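Glutamine cyclotransferase (Tannerella forsythia, PDB 6QRO) probably converts N-terminal glutamine of peptides to pyroglutamate, as a zinc-binding glutaminyl cyclase of the M28 peptidase family. Local coordinates at residues A[36-44]-A[56-64]. Residues are numbered along the deposited sequence; the frame is centred on the assembly and turned at random.
Sequences AYIERQVAF and RCADYLAGE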
loop_
_atom_site.group_PDB
_atom_site.type_symbol
_atom_site.label_atom_id
_atom_site.label_comp_id
_atom_site.label_asym_id
_atom_site.label_seq_id
_atom_site.Cartn_x
_atom_site.Cartn_y
_atom_site.Cartn_z
ATOM N N ALA A 36 4.593 11.866 -9.736
ATOM C CA ALA A 36 4.861 13.079 -8.961
ATOM C C ALA A 36 4.382 12.957 -7.508
ATOM O O ALA A 36 5.022 13.493 -6.602
ATOM C CB ALA A 36 4.235 14.285 -9.663
ATOM N N TYR A 37 3.273 12.254 -7.266
ATOM C CA TYR A 37 2.795 12.028 -5.904
ATOM C C TYR A 37 3.783 11.169 -5.098
ATOM O O TYR A 37 4.004 11.415 -3.907
ATOM C CB TYR A 37 1.425 11.359 -5.947
ATOM C CG TYR A 37 0.236 12.247 -6.240
ATOM C CD1 TYR A 37 0.062 13.466 -5.598
ATOM C CD2 TYR A 37 -0.718 11.862 -7.174
ATOM C CE1 TYR A 37 -1.051 14.272 -5.872
ATOM C CE2 TYR A 37 -1.823 12.660 -7.463
ATOM C CZ TYR A 37 -1.981 13.856 -6.803
ATOM O OH TYR A 37 -3.063 14.644 -7.097
ATOM N N ILE A 38 4.360 10.136 -5.727
ATOM C CA ILE A 38 5.436 9.376 -5.093
ATOM C C ILE A 38 6.610 10.294 -4.774
ATOM O O ILE A 38 7.153 10.272 -3.664
ATOM C CB ILE A 38 5.886 8.214 -5.999
ATOM C CG1 ILE A 38 4.758 7.226 -6.263
ATOM C CG2 ILE A 38 7.099 7.489 -5.398
ATOM C CD1 ILE A 38 5.191 6.112 -7.266
ATOM N N GLU A 39 7.033 11.101 -5.759
ATOM C CA GLU A 39 8.163 12.007 -5.588
ATOM C C GLU A 39 7.886 13.000 -4.474
ATOM O O GLU A 39 8.795 13.363 -3.716
ATOM C CB GLU A 39 8.428 12.738 -6.913
ATOM C CG GLU A 39 9.800 13.425 -7.107
ATOM C CD GLU A 39 9.932 14.794 -6.454
ATOM O OE1 GLU A 39 8.921 15.458 -6.141
ATOM O OE2 GLU A 39 11.079 15.212 -6.252
ATOM N N ARG A 40 6.632 13.438 -4.347
ATOM C CA ARG A 40 6.302 14.431 -3.334
ATOM C C ARG A 40 6.445 13.853 -1.939
ATOM O O ARG A 40 7.000 14.504 -1.053
ATOM C CB ARG A 40 4.877 14.973 -3.537
ATOM C CG ARG A 40 4.676 15.873 -4.764
ATOM C CD ARG A 40 5.144 17.314 -4.556
ATOM N NE ARG A 40 4.796 17.897 -3.262
ATOM C CZ ARG A 40 3.774 18.737 -3.063
ATOM N NH1 ARG A 40 3.542 19.252 -1.854
ATOM N NH2 ARG A 40 2.986 19.087 -4.078
ATOM N N GLN A 41 5.950 12.630 -1.730
ATOM C CA GLN A 41 6.092 11.959 -0.440
ATOM C C GLN A 41 7.560 11.787 -0.068
ATOM O O GLN A 41 8.007 12.249 0.985
ATOM C CB GLN A 41 5.408 10.598 -0.495
ATOM C CG GLN A 41 3.914 10.618 -0.758
ATOM C CD GLN A 41 3.384 9.224 -1.048
ATOM O OE1 GLN A 41 3.350 8.373 -0.157
ATOM N NE2 GLN A 41 2.967 8.981 -2.297
ATOM N N VAL A 42 8.328 11.126 -0.944
ATOM C CA VAL A 42 9.739 10.850 -0.700
ATOM C C VAL A 42 10.512 12.153 -0.517
ATOM O O VAL A 42 11.534 12.180 0.171
ATOM C CB VAL A 42 10.318 9.980 -1.847
ATOM C CG1 VAL A 42 11.829 9.833 -1.740
ATOM C CG2 VAL A 42 9.681 8.620 -1.871
ATOM N N ALA A 43 10.056 13.246 -1.148
ATOM C CA ALA A 43 10.747 14.528 -1.038
ATOM C C ALA A 43 10.684 15.104 0.366
ATOM O O ALA A 43 11.499 15.972 0.703
ATOM C CB ALA A 43 10.163 15.550 -2.019
ATOM N N PHE A 44 9.746 14.634 1.193
ATOM C CA PHE A 44 9.712 15.026 2.600
ATOM C C PHE A 44 10.897 14.479 3.391
ATOM O O PHE A 44 11.163 14.960 4.493
ATOM C CB PHE A 44 8.413 14.551 3.260
ATOM C CG PHE A 44 7.196 15.347 2.860
ATOM C CD1 PHE A 44 7.045 16.656 3.280
ATOM C CD2 PHE A 44 6.206 14.781 2.069
ATOM C CE1 PHE A 44 5.921 17.389 2.926
ATOM C CE2 PHE A 44 5.075 15.514 1.706
ATOM C CZ PHE A 44 4.937 16.817 2.137
ATOM N N ARG A 56 4.540 16.083 8.310
ATOM C CA ARG A 56 4.252 16.877 7.121
ATOM C C ARG A 56 3.622 16.028 6.027
ATOM O O ARG A 56 2.735 16.493 5.293
ATOM C CB ARG A 56 5.514 17.562 6.614
ATOM C CG ARG A 56 5.868 18.801 7.373
ATOM C CD ARG A 56 6.930 19.579 6.622
ATOM N NE ARG A 56 7.687 20.492 7.469
ATOM C CZ ARG A 56 7.160 21.543 8.097
ATOM N NH1 ARG A 56 5.877 21.844 7.962
ATOM N NH2 ARG A 56 7.927 22.311 8.853
ATOM N N CYS A 57 4.082 14.781 5.894
ATOM C CA CYS A 57 3.534 13.899 4.877
ATOM C C CYS A 57 2.108 13.469 5.214
ATOM O O CYS A 57 1.270 13.345 4.317
ATOM C CB CYS A 57 4.440 12.692 4.712
ATOM S SG CYS A 57 4.018 11.768 3.303
ATOM N N ALA A 58 1.816 13.226 6.495
ATOM C CA ALA A 58 0.443 12.952 6.919
ATOM C C ALA A 58 -0.520 14.059 6.487
ATOM O O ALA A 58 -1.609 13.780 5.970
ATOM C CB ALA A 58 0.396 12.768 8.433
ATOM N N ASP A 59 -0.159 15.326 6.734
ATOM C CA ASP A 59 -0.996 16.426 6.250
ATOM C C ASP A 59 -1.134 16.376 4.745
ATOM O O ASP A 59 -2.229 16.558 4.204
ATOM C CB ASP A 59 -0.443 17.801 6.654
ATOM C CG ASP A 59 -0.751 18.161 8.075
ATOM O OD1 ASP A 59 -1.687 17.582 8.645
ATOM O OD2 ASP A 59 -0.089 19.059 8.624
ATOM N N TYR A 60 -0.032 16.103 4.054
ATOM C CA TYR A 60 -0.044 16.131 2.603
ATOM C C TYR A 60 -0.978 15.061 2.046
ATOM O O TYR A 60 -1.824 15.346 1.187
ATOM C CB TYR A 60 1.382 15.961 2.087
ATOM C CG TYR A 60 1.445 15.805 0.616
ATOM C CD1 TYR A 60 1.193 16.889 -0.219
ATOM C CD2 TYR A 60 1.771 14.587 0.044
ATOM C CE1 TYR A 60 1.249 16.755 -1.578
ATOM C CE2 TYR A 60 1.832 14.449 -1.325
ATOM C CZ TYR A 60 1.564 15.532 -2.124
ATOM O OH TYR A 60 1.624 15.396 -3.482
ATOM N N LEU A 61 -0.879 13.837 2.568
ATOM C CA LEU A 61 -1.703 12.745 2.061
ATOM C C LEU A 61 -3.189 12.989 2.313
ATOM O O LEU A 61 -4.006 12.890 1.395
ATOM C CB LEU A 61 -1.270 11.444 2.718
ATOM C CG LEU A 61 0.122 10.989 2.299
ATOM C CD1 LEU A 61 0.463 9.705 3.040
ATOM C CD2 LEU A 61 0.125 10.786 0.796
ATOM N N ALA A 62 -3.556 13.332 3.553
ATOM C CA ALA A 62 -4.958 13.602 3.864
ATOM C C ALA A 62 -5.489 14.810 3.093
ATOM O O ALA A 62 -6.623 14.793 2.596
ATOM C CB ALA A 62 -5.120 13.796 5.364
ATOM N N GLY A 63 -4.678 15.862 2.973
ATOM C CA GLY A 63 -5.109 17.036 2.237
ATOM C C GLY A 63 -5.453 16.721 0.796
ATOM O O GLY A 63 -6.478 17.175 0.284
ATOM N N GLU A 64 -4.627 15.899 0.141
ATOM C CA GLU A 64 -4.880 15.518 -1.248
ATOM C C GLU A 64 -6.151 14.701 -1.379
ATOM O O GLU A 64 -6.873 14.838 -2.370
ATOM C CB GLU A 64 -3.697 14.738 -1.828
ATOM C CG GLU A 64 -2.520 15.634 -2.138
ATOM C CD GLU A 64 -2.859 16.687 -3.173
ATOM O OE1 GLU A 64 -3.281 16.344 -4.285
ATOM O OE2 GLU A 64 -2.736 17.877 -2.854
#
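With CG trans to the backbone N (chi1 173°), Y60 sends its ring across to R40, whose chain folds at chi2 and chi3 to bring the guanidinium back to Y60 CE1. The setting is an antiparallel pair of helices, 31-43 and 52-67, in the alpha/beta fold of an M28-type glutaminyl cyclase; the local axes run at 156° and come within 10.0 Å. Y60 OH lies 3.3 Å from R40 CB and also meets the edge of the Y37 ring, in its plane. Y60 CE1 sits under one face of the R40 guanidinium, 3.5 Å from R40 CZ, with the planes 40° apart. F44 closes the other end: its CZ packs on Y60 CB at 3.7 Å, the backbone at R56 and C57 covers one ring face, and C57 SG stands obliquely to the ring, 4.8 Å from its centroid. On the buried side, the L61 and Q41 side chains cross at about a right angle, L61 CD2 touching Q41 CD at 4.1 Å, and both residues also touch V139 of helix 132-151. Q41 NE2 donates to Y37 O from above the carbonyl plane, opposite the face used by Q41 N. Across the helices, Y37 OH gives E64 OE1 a weak 3.3 Å hydrogen bond, while E64 OE2 is salt-bridged to R67 NE.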